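Local coordinates for protein beta-mannosidase (Trichoderma harzianum, PDB 4CVU) that probably hydrolyses terminal beta-linked mannose residues from the non-reducing ends of mannosides, as a fungal beta-mannosidase of glycoside hydrolase family 2, at residues 399-412 / 430-442. Numbering follows the deposited sequence.
Sequences VTSDRMNRLFDSVE and DWIYDIADERGVL. With CD (cadmium ion), chain R; CD (cadmium ion), chain S; CD (cadmium ion), chain B; NA (sodium ion), chain C.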
loop_
_atom_site.group_PDB
_atom_site.type_symbol
_atom_site.label_atom_id
_atom_site.label_comp_id
_atom_site.label_asym_id
_atom_site.label_seq_id
_atom_site.Cartn_x
_atom_site.Cartn_y
_atom_site.Cartn_z
ATOM N N VAL A 399 17.763 -8.321 -10.703
ATOM C CA VAL A 399 17.320 -8.504 -12.046
ATOM C C VAL A 399 17.532 -9.926 -12.519
ATOM O O VAL A 399 18.667 -10.377 -12.634
ATOM C CB VAL A 399 18.036 -7.559 -12.985
ATOM C CG1 VAL A 399 17.650 -7.869 -14.404
ATOM C CG2 VAL A 399 17.688 -6.152 -12.620
ATOM N N THR A 400 16.431 -10.618 -12.838
ATOM C CA THR A 400 16.455 -12.000 -13.182
ATOM C C THR A 400 16.374 -12.283 -14.669
ATOM O O THR A 400 16.009 -11.415 -15.525
ATOM C CB THR A 400 15.308 -12.766 -12.535
ATOM O OG1 THR A 400 14.045 -12.273 -13.035
ATOM C CG2 THR A 400 15.388 -12.676 -11.027
ATOM N N SER A 401 16.781 -13.507 -14.965
ATOM C CA SER A 401 16.651 -14.102 -16.292
ATOM C C SER A 401 15.191 -14.120 -16.793
ATOM O O SER A 401 14.895 -13.711 -17.929
ATOM C CB SER A 401 17.274 -15.501 -16.233
ATOM O OG SER A 401 17.019 -16.223 -17.382
ATOM N N ASP A 402 14.274 -14.551 -15.937
ATOM C CA ASP A 402 12.848 -14.485 -16.253
ATOM C C ASP A 402 12.386 -13.076 -16.575
ATOM O O ASP A 402 11.670 -12.874 -17.542
ATOM C CB ASP A 402 12.017 -15.013 -15.096
ATOM C CG ASP A 402 11.995 -16.517 -15.022
ATOM O OD1 ASP A 402 12.483 -17.202 -15.939
ATOM O OD2 ASP A 402 11.454 -17.039 -14.013
ATOM N N ARG A 403 12.775 -12.110 -15.738
ATOM C CA ARG A 403 12.383 -10.736 -15.937
ATOM C C ARG A 403 12.913 -10.219 -17.283
ATOM O O ARG A 403 12.212 -9.508 -17.984
ATOM C CB ARG A 403 12.855 -9.830 -14.794
ATOM C CG ARG A 403 11.930 -9.800 -13.577
ATOM C CD ARG A 403 12.506 -8.952 -12.429
ATOM N NE ARG A 403 12.490 -7.536 -12.815
ATOM C CZ ARG A 403 12.966 -6.521 -12.094
ATOM N NH1 ARG A 403 13.458 -6.730 -10.898
ATOM N NH2 ARG A 403 12.871 -5.265 -12.574
ATOM N N MET A 404 14.155 -10.559 -17.634
ATOM C CA MET A 404 14.760 -10.033 -18.859
ATOM C C MET A 404 14.270 -10.817 -20.086
ATOM O O MET A 404 14.089 -10.250 -21.153
ATOM C CB MET A 404 16.284 -10.049 -18.777
ATOM C CG MET A 404 16.838 -9.070 -17.752
ATOM S SD MET A 404 16.396 -7.358 -18.132
ATOM C CE MET A 404 16.885 -7.255 -19.862
ATOM N N ASN A 405 13.991 -12.109 -19.920
ATOM C CA ASN A 405 13.337 -12.844 -20.994
ATOM C C ASN A 405 11.945 -12.282 -21.364
ATOM O O ASN A 405 11.667 -12.076 -22.564
ATOM C CB ASN A 405 13.319 -14.362 -20.697
ATOM C CG ASN A 405 14.613 -15.052 -21.172
ATOM O OD1 ASN A 405 14.982 -14.928 -22.327
ATOM N ND2 ASN A 405 15.290 -15.753 -20.282
ATOM N N ARG A 406 11.116 -11.953 -20.357
ATOM C CA ARG A 406 9.812 -11.320 -20.627
ATOM C C ARG A 406 9.975 -9.986 -21.351
ATOM O O ARG A 406 9.195 -9.628 -22.229
ATOM C CB ARG A 406 9.044 -11.065 -19.341
ATOM C CG ARG A 406 8.607 -12.369 -18.643
ATOM C CD ARG A 406 7.546 -12.095 -17.595
ATOM N NE ARG A 406 8.025 -11.450 -16.385
ATOM C CZ ARG A 406 8.497 -12.107 -15.308
ATOM N NH1 ARG A 406 8.630 -13.405 -15.300
ATOM N NH2 ARG A 406 8.853 -11.429 -14.220
ATOM N N LEU A 407 10.963 -9.211 -20.909
ATOM C CA LEU A 407 11.254 -7.936 -21.573
ATOM C C LEU A 407 11.682 -8.164 -23.028
ATOM O O LEU A 407 11.309 -7.371 -23.937
ATOM C CB LEU A 407 12.327 -7.177 -20.798
ATOM C CG LEU A 407 12.746 -5.822 -21.372
ATOM C CD1 LEU A 407 13.169 -4.922 -20.208
ATOM C CD2 LEU A 407 13.889 -5.937 -22.345
ATOM N N PHE A 408 12.516 -9.167 -23.273
ATOM C CA PHE A 408 12.894 -9.420 -24.677
ATOM C C PHE A 408 11.734 -9.944 -25.522
ATOM O O PHE A 408 11.623 -9.563 -26.681
ATOM C CB PHE A 408 14.148 -10.281 -24.800
ATOM C CG PHE A 408 15.403 -9.472 -24.758
ATOM C CD1 PHE A 408 15.938 -8.934 -25.938
ATOM C CD2 PHE A 408 16.038 -9.207 -23.551
ATOM C CE1 PHE A 408 17.130 -8.209 -25.900
ATOM C CE2 PHE A 408 17.202 -8.460 -23.510
ATOM C CZ PHE A 408 17.736 -7.944 -24.691
ATOM N N ASP A 409 10.848 -10.747 -24.934
ATOM C CA ASP A 409 9.629 -11.128 -25.649
ATOM C C ASP A 409 8.885 -9.876 -26.134
ATOM O O ASP A 409 8.404 -9.860 -27.229
ATOM C CB ASP A 409 8.613 -11.813 -24.794
ATOM C CG ASP A 409 9.039 -13.188 -24.301
ATOM O OD1 ASP A 409 9.963 -13.843 -24.790
ATOM O OD2 ASP A 409 8.335 -13.650 -23.440
ATOM N N SER A 410 8.737 -8.873 -25.259
ATOM C CA SER A 410 7.980 -7.647 -25.578
ATOM C C SER A 410 8.685 -6.815 -26.653
ATOM O O SER A 410 8.040 -6.118 -27.450
ATOM C CB SER A 410 7.767 -6.800 -24.301
ATOM O OG SER A 410 6.889 -7.462 -23.390
ATOM N N VAL A 411 10.023 -6.875 -26.653
ATOM C CA VAL A 411 10.859 -6.195 -27.672
ATOM C C VAL A 411 10.622 -6.811 -29.080
ATOM O O VAL A 411 10.403 -6.102 -30.073
ATOM C CB VAL A 411 12.368 -6.273 -27.302
ATOM C CG1 VAL A 411 13.273 -5.888 -28.490
ATOM C CG2 VAL A 411 12.704 -5.368 -26.115
ATOM N N GLU A 412 10.714 -8.131 -29.163
ATOM C CA GLU A 412 10.477 -8.849 -30.438
ATOM C C GLU A 412 9.067 -8.592 -30.968
ATOM O O GLU A 412 8.867 -8.237 -32.171
ATOM C CB GLU A 412 10.682 -10.338 -30.252
ATOM C CG GLU A 412 12.085 -10.701 -29.800
ATOM C CD GLU A 412 12.505 -12.054 -30.313
ATOM O OE1 GLU A 412 12.628 -12.153 -31.552
ATOM O OE2 GLU A 412 12.671 -12.995 -29.487
ATOM N N ASP A 430 27.220 -10.528 -19.236
ATOM C CA ASP A 430 27.243 -11.479 -20.334
ATOM C C ASP A 430 25.869 -12.141 -20.586
ATOM O O ASP A 430 25.457 -12.288 -21.737
ATOM C CB ASP A 430 28.342 -12.578 -20.100
ATOM C CG ASP A 430 28.235 -13.762 -21.092
ATOM O OD1 ASP A 430 28.355 -13.602 -22.355
ATOM O OD2 ASP A 430 28.031 -14.903 -20.617
ATOM N N TRP A 431 25.185 -12.556 -19.526
ATOM C CA TRP A 431 23.947 -13.283 -19.698
ATOM C C TRP A 431 22.839 -12.501 -20.424
ATOM O O TRP A 431 22.003 -13.114 -21.070
ATOM C CB TRP A 431 23.454 -13.899 -18.386
ATOM C CG TRP A 431 22.974 -12.941 -17.345
ATOM C CD1 TRP A 431 23.704 -12.389 -16.327
ATOM C CD2 TRP A 431 21.637 -12.472 -17.177
ATOM N NE1 TRP A 431 22.905 -11.587 -15.551
ATOM C CE2 TRP A 431 21.632 -11.618 -16.048
ATOM C CE3 TRP A 431 20.440 -12.680 -17.874
ATOM C CZ2 TRP A 431 20.467 -10.981 -15.596
ATOM C CZ3 TRP A 431 19.292 -12.050 -17.423
ATOM C CH2 TRP A 431 19.316 -11.210 -16.290
ATOM N N ILE A 432 22.874 -11.170 -20.374
ATOM C CA ILE A 432 21.871 -10.353 -21.048
ATOM C C ILE A 432 22.205 -10.211 -22.547
ATOM O O ILE A 432 21.309 -10.290 -23.375
ATOM C CB ILE A 432 21.710 -8.962 -20.377
ATOM C CG1 ILE A 432 21.155 -9.131 -18.969
ATOM C CG2 ILE A 432 20.775 -8.079 -21.202
ATOM C CD1 ILE A 432 20.979 -7.842 -18.190
ATOM N N TYR A 433 23.472 -9.968 -22.877
ATOM C CA TYR A 433 23.930 -10.003 -24.270
ATOM C C TYR A 433 23.661 -11.387 -24.867
ATOM O O TYR A 433 23.350 -11.494 -26.031
ATOM C CB TYR A 433 25.430 -9.660 -24.413
ATOM C CG TYR A 433 25.746 -8.162 -24.470
ATOM C CD1 TYR A 433 25.959 -7.417 -23.310
ATOM C CD2 TYR A 433 25.858 -7.499 -25.689
ATOM C CE1 TYR A 433 26.244 -6.042 -23.363
ATOM C CE2 TYR A 433 26.168 -6.138 -25.747
ATOM C CZ TYR A 433 26.363 -5.412 -24.579
ATOM O OH TYR A 433 26.660 -4.049 -24.610
ATOM N N ASP A 434 23.761 -12.449 -24.071
ATOM C CA ASP A 434 23.418 -13.782 -24.564
ATOM C C ASP A 434 22.005 -13.874 -25.097
ATOM O O ASP A 434 21.762 -14.525 -26.124
ATOM C CB ASP A 434 23.536 -14.828 -23.447
ATOM C CG ASP A 434 24.954 -15.210 -23.159
ATOM O OD1 ASP A 434 25.894 -14.822 -23.926
ATOM O OD2 ASP A 434 25.111 -15.914 -22.137
ATOM N N ILE A 435 21.075 -13.259 -24.394
ATOM C CA ILE A 435 19.692 -13.275 -24.775
ATOM C C ILE A 435 19.569 -12.517 -26.108
ATOM O O ILE A 435 18.952 -12.964 -27.074
ATOM C CB ILE A 435 18.836 -12.634 -23.673
ATOM C CG1 ILE A 435 18.742 -13.636 -22.497
ATOM C CG2 ILE A 435 17.431 -12.353 -24.194
ATOM C CD1 ILE A 435 18.332 -13.048 -21.196
ATOM N N ALA A 436 20.196 -11.380 -26.160
ATOM C CA ALA A 436 20.169 -10.582 -27.412
ATOM C C ALA A 436 20.743 -11.389 -28.572
ATOM O O ALA A 436 20.086 -11.590 -29.588
ATOM C CB ALA A 436 20.959 -9.310 -27.176
ATOM N N ASP A 437 21.947 -11.927 -28.390
ATOM C CA ASP A 437 22.596 -12.797 -29.381
ATOM C C ASP A 437 21.666 -13.809 -30.045
ATOM O O ASP A 437 21.559 -13.884 -31.273
ATOM C CB ASP A 437 23.714 -13.615 -28.694
ATOM C CG ASP A 437 24.914 -12.817 -28.357
ATOM O OD1 ASP A 437 25.039 -11.641 -28.776
ATOM O OD2 ASP A 437 25.803 -13.396 -27.679
ATOM N N GLU A 438 21.007 -14.621 -29.223
ATOM C CA GLU A 438 20.207 -15.718 -29.736
ATOM C C GLU A 438 18.868 -15.329 -30.334
ATOM O O GLU A 438 18.347 -16.058 -31.179
ATOM C CB GLU A 438 20.005 -16.760 -28.644
ATOM C CG GLU A 438 19.113 -16.285 -27.531
ATOM C CD GLU A 438 19.266 -17.130 -26.280
ATOM O OE1 GLU A 438 20.121 -18.039 -26.297
ATOM O OE2 GLU A 438 18.587 -16.857 -25.268
ATOM N N ARG A 439 18.308 -14.201 -29.901
ATOM C CA ARG A 439 17.066 -13.665 -30.447
ATOM C C ARG A 439 17.289 -12.738 -31.643
ATOM O O ARG A 439 16.347 -12.430 -32.372
ATOM C CB ARG A 439 16.315 -12.856 -29.366
ATOM C CG ARG A 439 15.761 -13.708 -28.247
ATOM C CD ARG A 439 15.221 -12.846 -27.130
ATOM N NE ARG A 439 14.649 -13.631 -26.024
ATOM C CZ ARG A 439 13.348 -13.749 -25.747
ATOM N NH1 ARG A 439 12.423 -13.167 -26.510
ATOM N NH2 ARG A 439 12.965 -14.454 -24.682
ATOM N N GLY A 440 18.496 -12.229 -31.807
ATOM C CA GLY A 440 18.769 -11.324 -32.935
ATOM C C GLY A 440 18.438 -9.850 -32.757
ATOM O O GLY A 440 18.061 -9.168 -33.720
ATOM N N VAL A 441 18.583 -9.347 -31.530
ATOM C CA VAL A 441 18.362 -7.942 -31.261
ATOM C C VAL A 441 19.725 -7.253 -31.230
ATOM O O VAL A 441 20.582 -7.557 -30.393
ATOM C CB VAL A 441 17.576 -7.765 -29.933
ATOM C CG1 VAL A 441 17.248 -6.312 -29.658
ATOM C CG2 VAL A 441 16.303 -8.623 -29.912
ATOM N N LEU A 442 19.960 -6.300 -32.147
ATOM C CA LEU A 442 21.218 -5.553 -32.117
ATOM C C LEU A 442 21.270 -4.666 -30.903
ATOM O O LEU A 442 20.251 -4.019 -30.585
ATOM C CB LEU A 442 21.359 -4.673 -33.394
ATOM C CG LEU A 442 21.635 -5.480 -34.668
ATOM C CD1 LEU A 442 21.600 -4.584 -35.917
ATOM C CD2 LEU A 442 22.987 -6.161 -34.566
HETATM CD CD CD R . 27.570 -16.198 -22.424
HETATM CD CD CD S . 30.948 -13.085 -22.042
HETATM CD CD CD B . 11.609 -19.248 -14.129
HETATM NA NA NA C . 8.619 -15.840 -23.072
HETATM O O HOH W 1 16.200 -15.746 -24.674
HETATM O O HOH W 2 27.358 -17.946 -21.228
HETATM O O HOH W 3 29.323 -16.829 -24.186
HETATM O O HOH W 4 31.292 -15.368 -20.694
HETATM O O HOH W 5 30.290 -10.751 -21.696
HETATM O O HOH W 6 7.885 -16.116 -20.355
#
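V399 and T400 meet the indole of W431 with their carbonyl oxygens. T400 O lies at the ring edge, 3.4 Å from W431 CH2. M404 sends CG against that same CH2, and its methyl CE touches I432 CG2. N405 turns its amide to R439. N405 OD1 accepts from R439 NH2 at 3.1 Å and from a water that also links R439 NE and E438. F408 is a knob among I432, I435, A436 and R439. I435 CG2 stands over one ring face, 3.8 Å from the F408 centroid, a CH-pi contact. V441 CG2 closes on the ring edge. R439, extended from CG to NE (chi3 179°), carries its guanidinium across to D409. D409 OD1 takes NH1 and NH2 of R439 end-on in a salt bridge, each at 3.1 Å and in the guanidinium plane. D409 also coordinates sodium, and its OD2 is hydrogen-bonded to Q919. E412 OE2 forms a salt bridge with R439 NH1 at 3.0 Å, 31° out of that plane, while OE1 is hydrogen-bonded to R316 and ligates cadmium. An alanine at R439 is likely to deprive D409 and E412 of their shared cation. Helices 401-413 and 430-439 alternate with parallel strands 418-421 and 442-446, consistent with the family 2 TIM barrel. An apolar seam joins them, beside an arginine that probably helps the metals and R316 offset two carboxylates.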